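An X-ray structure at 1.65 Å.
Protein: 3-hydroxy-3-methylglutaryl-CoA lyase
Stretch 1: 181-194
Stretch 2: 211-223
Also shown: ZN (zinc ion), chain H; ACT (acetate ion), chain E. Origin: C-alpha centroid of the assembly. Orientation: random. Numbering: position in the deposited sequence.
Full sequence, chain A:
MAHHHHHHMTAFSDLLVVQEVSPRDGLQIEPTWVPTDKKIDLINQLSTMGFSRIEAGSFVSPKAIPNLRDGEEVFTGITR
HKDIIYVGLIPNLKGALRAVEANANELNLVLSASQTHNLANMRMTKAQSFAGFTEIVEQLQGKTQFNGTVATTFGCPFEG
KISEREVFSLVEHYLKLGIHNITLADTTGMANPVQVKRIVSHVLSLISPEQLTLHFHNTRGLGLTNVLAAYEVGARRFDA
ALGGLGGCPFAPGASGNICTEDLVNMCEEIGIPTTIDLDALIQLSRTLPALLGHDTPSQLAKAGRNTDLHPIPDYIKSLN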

# COMPACT_ATOMS: atom_id res chain seq x y z
N ASN A 181 -20.88 -2.33 -19.84
CA ASN A 181 -20.13 -2.54 -18.61
C ASN A 181 -18.69 -2.89 -18.97
O ASN A 181 -18.44 -3.86 -19.70
CB ASN A 181 -20.76 -3.63 -17.75
CG ASN A 181 -21.97 -3.13 -16.98
OD1 ASN A 181 -22.52 -2.07 -17.30
ND2 ASN A 181 -22.38 -3.87 -15.97
N ILE A 182 -17.75 -2.11 -18.43
CA ILE A 182 -16.35 -2.13 -18.84
C ILE A 182 -15.47 -2.24 -17.60
O ILE A 182 -15.70 -1.55 -16.60
CB ILE A 182 -15.98 -0.84 -19.63
CG1 ILE A 182 -16.85 -0.69 -20.88
CG2 ILE A 182 -14.50 -0.81 -19.95
CD1 ILE A 182 -16.69 -1.82 -21.87
N THR A 183 -14.46 -3.10 -17.66
CA THR A 183 -13.41 -3.13 -16.65
C THR A 183 -12.10 -2.65 -17.25
O THR A 183 -11.68 -3.14 -18.31
CB THR A 183 -13.22 -4.54 -16.08
OG1 THR A 183 -14.42 -4.95 -15.41
CG2 THR A 183 -12.02 -4.60 -15.10
N LEU A 184 -11.44 -1.71 -16.58
CA LEU A 184 -10.07 -1.35 -16.90
C LEU A 184 -9.15 -2.01 -15.89
O LEU A 184 -9.26 -1.74 -14.69
CB LEU A 184 -9.87 0.17 -16.89
CG LEU A 184 -10.82 0.94 -17.78
CD1 LEU A 184 -10.56 2.44 -17.62
CD2 LEU A 184 -10.68 0.50 -19.24
N ALA A 185 -8.24 -2.85 -16.37
CA ALA A 185 -7.40 -3.65 -15.49
C ALA A 185 -5.94 -3.22 -15.57
O ALA A 185 -5.39 -3.10 -16.68
CB ALA A 185 -7.55 -5.14 -15.82
N ASP A 186 -5.32 -3.03 -14.40
CA ASP A 186 -3.87 -2.79 -14.26
C ASP A 186 -3.19 -4.12 -13.93
O ASP A 186 -2.86 -4.42 -12.78
CB ASP A 186 -3.62 -1.74 -13.18
CG ASP A 186 -2.17 -1.39 -13.05
OD1 ASP A 186 -1.40 -1.71 -13.98
OD2 ASP A 186 -1.78 -0.79 -12.02
N THR A 187 -2.94 -4.89 -14.98
CA THR A 187 -2.58 -6.30 -14.86
C THR A 187 -1.30 -6.53 -14.06
O THR A 187 -1.22 -7.49 -13.28
CB THR A 187 -2.45 -6.89 -16.25
OG1 THR A 187 -3.64 -6.59 -16.98
CG2 THR A 187 -2.25 -8.41 -16.19
N THR A 188 -0.27 -5.70 -14.26
CA THR A 188 0.96 -5.88 -13.49
C THR A 188 1.28 -4.67 -12.63
O THR A 188 2.45 -4.40 -12.35
CB THR A 188 2.15 -6.21 -14.39
OG1 THR A 188 2.37 -5.14 -15.31
CG2 THR A 188 1.90 -7.51 -15.14
N GLY A 189 0.26 -3.94 -12.18
CA GLY A 189 0.47 -2.92 -11.17
C GLY A 189 1.39 -1.81 -11.63
O GLY A 189 2.32 -1.43 -10.91
N MET A 190 1.15 -1.30 -12.83
CA MET A 190 1.96 -0.23 -13.40
C MET A 190 1.32 1.15 -13.27
O MET A 190 1.98 2.15 -13.60
CB MET A 190 2.25 -0.54 -14.87
CG MET A 190 3.12 -1.81 -15.02
SD MET A 190 3.38 -2.30 -16.73
CE MET A 190 4.55 -1.08 -17.29
N ALA A 191 0.08 1.24 -12.79
CA ALA A 191 -0.64 2.52 -12.78
C ALA A 191 -0.18 3.44 -11.65
O ALA A 191 0.31 2.99 -10.60
CB ALA A 191 -2.15 2.28 -12.63
N ASN A 192 -0.31 4.74 -11.87
CA ASN A 192 -0.08 5.75 -10.84
C ASN A 192 -1.31 6.64 -10.74
O ASN A 192 -2.11 6.71 -11.67
CB ASN A 192 1.18 6.58 -11.13
CG ASN A 192 1.01 7.52 -12.30
OD1 ASN A 192 0.36 8.57 -12.19
ND2 ASN A 192 1.62 7.18 -13.43
N PRO A 193 -1.48 7.34 -9.61
CA PRO A 193 -2.75 8.07 -9.38
C PRO A 193 -3.06 9.16 -10.39
O PRO A 193 -4.23 9.36 -10.72
CB PRO A 193 -2.56 8.65 -7.98
CG PRO A 193 -1.60 7.73 -7.32
CD PRO A 193 -0.67 7.22 -8.38
N VAL A 194 -2.06 9.91 -10.88
CA VAL A 194 -2.34 10.97 -11.85
C VAL A 194 -2.84 10.36 -13.15
O VAL A 194 -3.83 10.81 -13.74
CB VAL A 194 -1.11 11.85 -12.07
CG1 VAL A 194 -1.33 12.79 -13.25
CG2 VAL A 194 -0.83 12.65 -10.81
ZN ZN H . -6.16 -9.38 -12.57
C ACT E . 1.30 10.83 -15.57
O ACT E . 1.23 9.61 -15.91
OXT ACT E . 0.89 11.85 -16.18
CH3 ACT E . 1.97 11.12 -14.19
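Stretch 2 (211-223) QLTLHFHNTRGLG

Stretch 2 lies beside stretch 1 as a parallel neighbour. Strand 212-216 runs along strand 182-186 in the same direction, with a crossing angle of -19° and a closest axis approach of 4.7 Å. The register is simple: each residue of stretch 1 from N181 to D186 faces the residue thirty positions later. Together the two stretches bury 913 Å².

At N181 the CA lies 3.3 Å from Q211 O, a CA-H...O contact. I182 is bridged to L212, their CA atoms 5.1 Å apart. I182 N donates to Q211 O at 3.0 Å, and I182 O accepts from T213 N at 2.8 Å. I182 thus bonds to the residues before and after its partner L212, as parallel pairing requires.

T183 is level with T213, their CA atoms 4.4 Å apart. T183 CG2 also reaches H215 CB at 3.7 Å. These side chains share a face of the sheet with A185. L184 is on the other face, with I182, L212 and L214. It repeats the bonding pattern: L184 N to T213 O at 2.9 Å, and H215 N to L184 O at 3.0 Å. Its CG packs on L212 CD1 at 4.0 Å, and its CB on L214 CD1, also at 4.0 Å.

A185 CB lies 3.9 Å from H215 CD2, beside the imidazole. H215 NE2 and H217 NE2 each bind the zinc ion at 2.2 Å. D186 N donates to H215 O at 2.8 Å. The next bond, H217 N to D186 O, is weak at 3.4 Å. D186 CB touches F216 CD1 at 3.8 Å. Water 1 joins the stretches by donating to D186 OD2 and H217 O.

A type I turn from D186 to G189 follows. T187 O lies over one face of the H217 ring, 3.5 Å from CD2. T188 O is 2.8 Å from R220 NH1. G189 has positive phi and packs closely on stretch 2: a CB here would clash with T219 CB. R220 NH1 gives G189 O a weak hydrogen bond of 3.3 Å.

M190 CG lies 3.5 Å from R220 NH1. The backbone here is held by D186: M190 N donates to D186 OD1 at 2.8 Å, and A191 N to D186 OD2 at 2.9 Å. A191 CB points toward stretch 2 and meets F216 CE1 at 4.2 Å. A191 O is 3.6 Å from L222 CD1. N192 caps the helix that P193 begins. The same L222 CD1 lies 4.5 Å from P193 CD. V194 makes no contact with stretch 2.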

# COMPACT_ATOMS: atom_id res chain seq x y z
N GLN A 211 -21.33 1.59 -14.58
CA GLN A 211 -20.87 0.69 -15.63
C GLN A 211 -19.37 0.40 -15.60
O GLN A 211 -18.94 -0.60 -16.18
CB GLN A 211 -21.23 1.27 -17.01
CG GLN A 211 -22.75 1.26 -17.26
CD GLN A 211 -23.20 2.14 -18.42
OE1 GLN A 211 -22.71 3.25 -18.63
NE2 GLN A 211 -24.19 1.65 -19.16
N LEU A 212 -18.57 1.24 -14.95
CA LEU A 212 -17.11 1.12 -14.98
C LEU A 212 -16.59 0.37 -13.76
O LEU A 212 -16.87 0.78 -12.62
CB LEU A 212 -16.46 2.50 -15.02
CG LEU A 212 -14.94 2.56 -14.90
CD1 LEU A 212 -14.32 1.89 -16.11
CD2 LEU A 212 -14.46 4.02 -14.80
N THR A 213 -15.79 -0.67 -13.99
CA THR A 213 -15.01 -1.33 -12.94
C THR A 213 -13.53 -1.02 -13.12
O THR A 213 -13.01 -1.04 -14.24
CB THR A 213 -15.20 -2.86 -12.96
OG1 THR A 213 -16.57 -3.20 -12.71
CG2 THR A 213 -14.32 -3.54 -11.87
N LEU A 214 -12.84 -0.74 -12.01
CA LEU A 214 -11.39 -0.65 -11.99
C LEU A 214 -10.83 -1.88 -11.29
O LEU A 214 -11.31 -2.25 -10.21
CB LEU A 214 -10.90 0.61 -11.26
CG LEU A 214 -10.83 1.94 -12.02
CD1 LEU A 214 -10.01 1.79 -13.29
CD2 LEU A 214 -12.21 2.47 -12.32
N HIS A 215 -9.81 -2.49 -11.89
CA HIS A 215 -9.21 -3.74 -11.41
C HIS A 215 -7.71 -3.51 -11.24
O HIS A 215 -6.94 -3.63 -12.19
CB HIS A 215 -9.55 -4.82 -12.42
CG HIS A 215 -8.94 -6.17 -12.15
ND1 HIS A 215 -9.72 -7.27 -11.83
CD2 HIS A 215 -7.67 -6.62 -12.25
CE1 HIS A 215 -8.94 -8.33 -11.69
NE2 HIS A 215 -7.69 -7.96 -11.94
N PHE A 216 -7.28 -3.14 -10.03
CA PHE A 216 -5.88 -2.81 -9.77
C PHE A 216 -5.13 -3.97 -9.12
O PHE A 216 -5.64 -4.64 -8.21
CB PHE A 216 -5.76 -1.57 -8.87
CG PHE A 216 -6.24 -0.30 -9.51
CD1 PHE A 216 -5.56 0.26 -10.58
CD2 PHE A 216 -7.34 0.38 -8.99
CE1 PHE A 216 -6.00 1.46 -11.16
CE2 PHE A 216 -7.77 1.58 -9.55
CZ PHE A 216 -7.10 2.12 -10.64
N HIS A 217 -3.91 -4.22 -9.57
CA HIS A 217 -2.99 -5.07 -8.83
C HIS A 217 -2.02 -4.18 -8.06
O HIS A 217 -1.83 -3.00 -8.38
CB HIS A 217 -2.27 -6.04 -9.78
CG HIS A 217 -3.15 -7.15 -10.31
ND1 HIS A 217 -3.09 -8.44 -9.82
CD2 HIS A 217 -4.10 -7.16 -11.27
CE1 HIS A 217 -3.96 -9.20 -10.46
NE2 HIS A 217 -4.61 -8.44 -11.33
N ASN A 218 -1.44 -4.74 -6.99
CA ASN A 218 -0.65 -3.96 -6.03
C ASN A 218 0.86 -4.16 -6.20
O ASN A 218 1.63 -3.98 -5.24
CB ASN A 218 -1.06 -4.31 -4.60
CG ASN A 218 -0.55 -3.30 -3.58
OD1 ASN A 218 -0.59 -2.09 -3.82
ND2 ASN A 218 -0.06 -3.80 -2.45
N THR A 219 1.30 -4.45 -7.43
CA THR A 219 2.66 -4.90 -7.68
C THR A 219 3.70 -3.89 -7.22
O THR A 219 4.79 -4.29 -6.78
CB THR A 219 2.82 -5.18 -9.18
OG1 THR A 219 1.70 -5.97 -9.60
CG2 THR A 219 4.12 -5.92 -9.47
N ARG A 220 3.40 -2.60 -7.33
CA ARG A 220 4.34 -1.58 -6.89
C ARG A 220 3.79 -0.77 -5.72
O ARG A 220 4.28 0.33 -5.44
CB ARG A 220 4.76 -0.70 -8.07
CG ARG A 220 5.72 -1.53 -8.95
CD ARG A 220 5.87 -1.06 -10.36
NE ARG A 220 6.67 -2.02 -11.13
CZ ARG A 220 6.17 -2.91 -11.98
NH1 ARG A 220 4.87 -2.98 -12.20
NH2 ARG A 220 6.99 -3.72 -12.63
N GLY A 221 2.84 -1.34 -4.99
CA GLY A 221 2.40 -0.74 -3.74
C GLY A 221 1.47 0.43 -3.87
O GLY A 221 1.20 1.11 -2.87
N LEU A 222 0.96 0.70 -5.08
CA LEU A 222 0.08 1.85 -5.30
C LEU A 222 -1.39 1.47 -5.43
O LEU A 222 -2.22 2.34 -5.73
CB LEU A 222 0.52 2.60 -6.56
CG LEU A 222 1.93 3.19 -6.43
CD1 LEU A 222 2.28 3.91 -7.71
CD2 LEU A 222 2.01 4.10 -5.23
N GLY A 223 -1.74 0.21 -5.18
CA GLY A 223 -3.11 -0.23 -5.39
C GLY A 223 -4.17 0.60 -4.69
O GLY A 223 -5.10 1.08 -5.35
O HOH W 1 -2.09 -0.55 -9.28
O HOH W 2 0.41 -8.23 -10.78
O HOH W 3 5.23 -5.03 -14.78
O HOH W 4 -4.71 -10.96 -13.13